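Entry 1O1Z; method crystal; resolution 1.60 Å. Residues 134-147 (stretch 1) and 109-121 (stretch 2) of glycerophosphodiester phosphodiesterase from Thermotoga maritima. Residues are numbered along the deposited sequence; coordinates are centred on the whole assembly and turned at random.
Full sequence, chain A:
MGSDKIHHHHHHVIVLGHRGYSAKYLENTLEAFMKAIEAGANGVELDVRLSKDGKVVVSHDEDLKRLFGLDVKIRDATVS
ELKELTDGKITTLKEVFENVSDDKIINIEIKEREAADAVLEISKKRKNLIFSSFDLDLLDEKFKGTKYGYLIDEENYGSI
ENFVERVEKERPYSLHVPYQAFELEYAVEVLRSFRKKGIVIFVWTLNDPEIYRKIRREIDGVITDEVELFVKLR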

# COMPACT_ATOMS: atom_id res chain seq x y z
N PHE A 134 2.06 3.55 -8.51
CA PHE A 134 1.38 3.93 -9.74
C PHE A 134 2.36 4.01 -10.94
O PHE A 134 1.94 4.10 -12.09
CB PHE A 134 0.68 5.30 -9.54
CG PHE A 134 -0.53 5.25 -8.63
CD1 PHE A 134 -1.76 4.88 -9.13
CD2 PHE A 134 -0.42 5.55 -7.29
CE1 PHE A 134 -2.89 4.84 -8.30
CE2 PHE A 134 -1.54 5.49 -6.46
CZ PHE A 134 -2.77 5.12 -6.98
N ASP A 135 3.67 3.95 -10.64
CA ASP A 135 4.74 3.95 -11.64
C ASP A 135 5.02 2.51 -12.06
O ASP A 135 5.85 1.80 -11.48
CB ASP A 135 5.96 4.60 -11.01
CG ASP A 135 7.07 4.91 -11.96
OD1 ASP A 135 7.13 4.33 -13.09
OD2 ASP A 135 7.98 5.75 -11.62
N LEU A 136 4.25 2.05 -13.04
CA LEU A 136 4.28 0.64 -13.39
C LEU A 136 5.63 0.25 -13.99
O LEU A 136 6.13 -0.84 -13.75
CB LEU A 136 3.12 0.30 -14.33
CG LEU A 136 1.75 0.76 -13.81
CD1 LEU A 136 0.71 0.19 -14.77
CD2 LEU A 136 1.48 0.34 -12.39
N ASP A 137 6.23 1.15 -14.77
CA ASP A 137 7.55 0.87 -15.36
C ASP A 137 8.59 0.66 -14.27
O ASP A 137 9.48 -0.17 -14.41
CB ASP A 137 8.03 1.96 -16.28
CG ASP A 137 7.20 2.14 -17.53
OD1 ASP A 137 6.29 1.32 -17.84
OD2 ASP A 137 7.44 3.10 -18.30
N LEU A 138 8.54 1.45 -13.21
CA LEU A 138 9.50 1.32 -12.11
C LEU A 138 9.46 -0.09 -11.54
O LEU A 138 10.50 -0.71 -11.31
CB LEU A 138 9.20 2.34 -11.02
CG LEU A 138 9.95 2.15 -9.70
CD1 LEU A 138 11.44 2.34 -9.93
CD2 LEU A 138 9.40 3.10 -8.65
N LEU A 139 8.25 -0.59 -11.34
CA LEU A 139 8.10 -1.94 -10.75
C LEU A 139 8.67 -2.97 -11.71
O LEU A 139 9.44 -3.85 -11.31
CB LEU A 139 6.63 -2.23 -10.44
CG LEU A 139 6.03 -1.30 -9.38
CD1 LEU A 139 4.51 -1.52 -9.29
CD2 LEU A 139 6.70 -1.50 -8.03
N ASP A 140 8.30 -2.87 -12.98
CA ASP A 140 8.76 -3.86 -13.96
C ASP A 140 10.27 -3.82 -14.16
O ASP A 140 10.87 -4.86 -14.48
CB ASP A 140 8.10 -3.66 -15.31
CG ASP A 140 6.61 -3.90 -15.30
OD1 ASP A 140 6.09 -4.63 -14.44
OD2 ASP A 140 5.91 -3.44 -16.22
N GLU A 141 10.89 -2.64 -14.03
CA GLU A 141 12.31 -2.49 -14.24
C GLU A 141 13.16 -2.87 -13.04
O GLU A 141 14.26 -3.43 -13.21
CB GLU A 141 12.61 -1.04 -14.66
CG GLU A 141 12.06 -0.69 -16.01
CD GLU A 141 12.00 0.81 -16.29
OE1 GLU A 141 12.62 1.58 -15.52
OE2 GLU A 141 11.34 1.22 -17.28
N LYS A 142 12.70 -2.54 -11.85
CA LYS A 142 13.56 -2.64 -10.65
C LYS A 142 13.09 -3.65 -9.62
O LYS A 142 13.88 -4.01 -8.72
CB LYS A 142 13.70 -1.27 -9.97
CG LYS A 142 14.52 -0.29 -10.78
CD LYS A 142 14.85 0.98 -10.01
CE LYS A 142 15.99 0.79 -9.05
NZ LYS A 142 17.31 0.95 -9.72
N PHE A 143 11.85 -4.12 -9.72
CA PHE A 143 11.27 -4.97 -8.66
C PHE A 143 11.06 -6.42 -9.08
O PHE A 143 10.39 -7.18 -8.40
CB PHE A 143 10.00 -4.31 -8.12
CG PHE A 143 10.28 -3.10 -7.26
CD1 PHE A 143 10.60 -1.88 -7.83
CD2 PHE A 143 10.27 -3.19 -5.88
CE1 PHE A 143 10.89 -0.79 -7.04
CE2 PHE A 143 10.57 -2.09 -5.08
CZ PHE A 143 10.86 -0.88 -5.66
N LYS A 144 11.65 -6.83 -10.20
CA LYS A 144 11.59 -8.24 -10.54
C LYS A 144 12.22 -9.06 -9.43
O LYS A 144 13.20 -8.66 -8.82
CB LYS A 144 12.27 -8.54 -11.87
CG LYS A 144 11.61 -7.93 -13.11
CD LYS A 144 10.16 -8.35 -13.20
CE LYS A 144 9.53 -8.08 -14.53
NZ LYS A 144 8.15 -8.63 -14.44
N GLY A 145 11.63 -10.22 -9.19
CA GLY A 145 12.07 -11.06 -8.08
C GLY A 145 11.57 -10.68 -6.70
O GLY A 145 12.02 -11.23 -5.69
N THR A 146 10.64 -9.74 -6.64
CA THR A 146 9.90 -9.39 -5.44
C THR A 146 8.41 -9.47 -5.77
O THR A 146 8.04 -9.54 -6.96
CB THR A 146 10.18 -7.94 -4.96
OG1 THR A 146 9.53 -6.97 -5.82
CG2 THR A 146 11.67 -7.60 -4.94
N LYS A 147 7.57 -9.45 -4.74
CA LYS A 147 6.12 -9.33 -4.92
C LYS A 147 5.77 -7.89 -5.14
O LYS A 147 6.02 -7.04 -4.27
CB LYS A 147 5.35 -9.79 -3.68
CG LYS A 147 5.57 -11.19 -3.32
CD LYS A 147 4.42 -11.80 -2.51
CE LYS A 147 4.04 -11.07 -1.30
NZ LYS A 147 4.98 -11.23 -0.18
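Stretch 2 109-121: EIKEREAADAVLE

Stretch 2 leaves a β-strand at E109 and I110, turns through K111 and E112, and enters a helix that takes in A116 to E121 and runs on past the stretch. Stretch 1 carries the helix 136-142, begun by D135, whose OD1 accepts from L138 N at 3.2 Å as an N-cap. The two helices run in broadly the same direction, crossing at -49°, but their axes come no closer than 12.2 Å, so long side chains do much of the bridging. Along the chains, L138 faces R113, K142 faces A116 and F143 faces L120.

R113 covers the most surface. Its side chain runs out t at chi1 and chi2, then bends at chi3 (m), and reaches the first helix, where NH2 donates to E141 OE1 at 3.0 Å, a salt bridge near the guanidinium plane. One flat face of the same group is left for carbon: L138 CD1 lies over it, 3.6 Å from R113 CZ. Arginine suits this exposed margin because its edge is polar while its face tolerates a leucine. Water 2 extends its reach, accepting from R113 NE at 2.9 Å and donating to D135 OD2 at 2.6 Å.

K142, at the last turn of its helix, points toward stretch 2 and makes a salt bridge, NZ to D117 OD1, at 2.8 Å, although the position of that oxygen is less certain. The long lysine chain carries its charge out to D117; separately, K142 O lies 3.5 Å from L120 CD1.

L120 provides the apolar counterpart: its branched end puts CD1 over the face of the flat, buried F143 ring, 4.1 Å from the centroid, in a CH-π contact, and CD2 3.9 Å from T146 CG2, so apolar carbon meets apolar carbon. Farther round the ring, F143 CE1 meets A116 CB at 3.8 Å and F143 CZ meets I110 CD1 at 4.0 Å. The small methyl of A116 also packs against L138, CB to CD1, at 4.1 Å.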

# COMPACT_ATOMS: atom_id res chain seq x y z
N GLU A 109 4.08 1.31 -0.54
CA GLU A 109 3.85 2.09 -1.74
C GLU A 109 5.03 3.02 -1.93
O GLU A 109 5.31 3.88 -1.10
CB GLU A 109 2.54 2.87 -1.72
CG GLU A 109 2.37 3.65 -3.02
CD GLU A 109 1.16 4.54 -3.15
OE1 GLU A 109 0.22 4.44 -2.34
OE2 GLU A 109 1.18 5.38 -4.09
N ILE A 110 5.70 2.87 -3.06
CA ILE A 110 6.84 3.69 -3.41
C ILE A 110 6.31 4.98 -4.00
O ILE A 110 5.72 4.98 -5.09
CB ILE A 110 7.72 3.00 -4.44
CG1 ILE A 110 8.04 1.56 -4.07
CG2 ILE A 110 8.97 3.86 -4.66
CD1 ILE A 110 8.97 1.45 -2.97
N LYS A 111 6.57 6.11 -3.35
CA LYS A 111 6.10 7.39 -3.85
C LYS A 111 7.08 8.12 -4.77
O LYS A 111 6.69 9.04 -5.50
CB LYS A 111 5.76 8.31 -2.65
CG LYS A 111 4.57 7.86 -1.83
CD LYS A 111 3.28 7.87 -2.68
CE LYS A 111 2.01 7.98 -1.89
NZ LYS A 111 0.82 7.95 -2.82
N GLU A 112 8.35 7.71 -4.70
CA GLU A 112 9.47 8.32 -5.41
C GLU A 112 10.40 7.26 -5.97
O GLU A 112 10.88 6.41 -5.21
CB GLU A 112 10.29 9.17 -4.42
CG GLU A 112 9.49 10.22 -3.72
CD GLU A 112 10.28 10.98 -2.67
OE1 GLU A 112 11.39 10.51 -2.26
OE2 GLU A 112 9.76 12.01 -2.26
N ARG A 113 10.67 7.30 -7.28
CA ARG A 113 11.61 6.35 -7.88
C ARG A 113 12.95 6.36 -7.18
O ARG A 113 13.58 5.33 -7.01
CB ARG A 113 11.80 6.60 -9.38
CG ARG A 113 13.05 5.94 -10.00
CD ARG A 113 13.22 6.21 -11.51
NE ARG A 113 12.27 5.41 -12.32
CZ ARG A 113 12.53 4.21 -12.80
NH1 ARG A 113 13.69 3.64 -12.48
NH2 ARG A 113 11.63 3.57 -13.58
N GLU A 114 13.41 7.54 -6.77
CA GLU A 114 14.72 7.63 -6.13
C GLU A 114 14.84 6.89 -4.80
O GLU A 114 15.94 6.64 -4.34
CB GLU A 114 15.14 9.10 -5.97
CG GLU A 114 14.19 9.96 -5.16
CD GLU A 114 13.12 10.68 -6.00
OE1 GLU A 114 12.74 10.24 -7.13
OE2 GLU A 114 12.61 11.73 -5.51
N ALA A 115 13.70 6.52 -4.20
CA ALA A 115 13.69 5.73 -2.97
C ALA A 115 13.82 4.25 -3.21
O ALA A 115 14.06 3.50 -2.28
CB ALA A 115 12.43 6.01 -2.17
N ALA A 116 13.64 3.80 -4.45
CA ALA A 116 13.52 2.37 -4.73
C ALA A 116 14.76 1.57 -4.32
O ALA A 116 14.62 0.53 -3.67
CB ALA A 116 13.21 2.14 -6.19
N ASP A 117 15.96 2.04 -4.65
CA ASP A 117 17.15 1.24 -4.32
C ASP A 117 17.30 1.09 -2.80
O ASP A 117 17.61 -0.00 -2.31
CB ASP A 117 18.40 1.86 -4.92
CG ASP A 117 18.51 1.64 -6.43
OD1 ASP A 117 17.87 0.72 -6.98
OD2 ASP A 117 19.24 2.33 -7.14
N ALA A 118 17.10 2.18 -2.05
CA ALA A 118 17.18 2.12 -0.60
C ALA A 118 16.12 1.21 0.03
O ALA A 118 16.38 0.50 0.99
CB ALA A 118 17.09 3.52 -0.01
N VAL A 119 14.92 1.24 -0.53
CA VAL A 119 13.85 0.38 -0.06
C VAL A 119 14.21 -1.08 -0.31
O VAL A 119 14.02 -1.91 0.57
CB VAL A 119 12.51 0.72 -0.75
CG1 VAL A 119 11.47 -0.36 -0.50
CG2 VAL A 119 12.02 2.08 -0.26
N LEU A 120 14.71 -1.40 -1.49
CA LEU A 120 15.08 -2.78 -1.81
C LEU A 120 16.18 -3.28 -0.90
O LEU A 120 16.15 -4.42 -0.46
CB LEU A 120 15.43 -2.92 -3.28
CG LEU A 120 14.17 -2.84 -4.16
CD1 LEU A 120 14.53 -2.59 -5.62
CD2 LEU A 120 13.34 -4.16 -4.00
N GLU A 121 17.15 -2.43 -0.58
CA GLU A 121 18.25 -2.86 0.27
C GLU A 121 17.76 -3.19 1.67
O GLU A 121 18.10 -4.26 2.22
CB GLU A 121 19.34 -1.78 0.28
CG GLU A 121 20.61 -2.21 1.00
CD GLU A 121 21.24 -3.47 0.42
OE1 GLU A 121 21.20 -3.67 -0.82
OE2 GLU A 121 21.79 -4.27 1.22
O HOH W 1 2.98 5.32 -6.15
O HOH W 2 9.90 6.91 -12.89
O HOH W 3 9.28 5.10 -14.73
O HOH W 4 14.63 1.56 -13.74
O HOH W 5 20.57 0.92 -9.00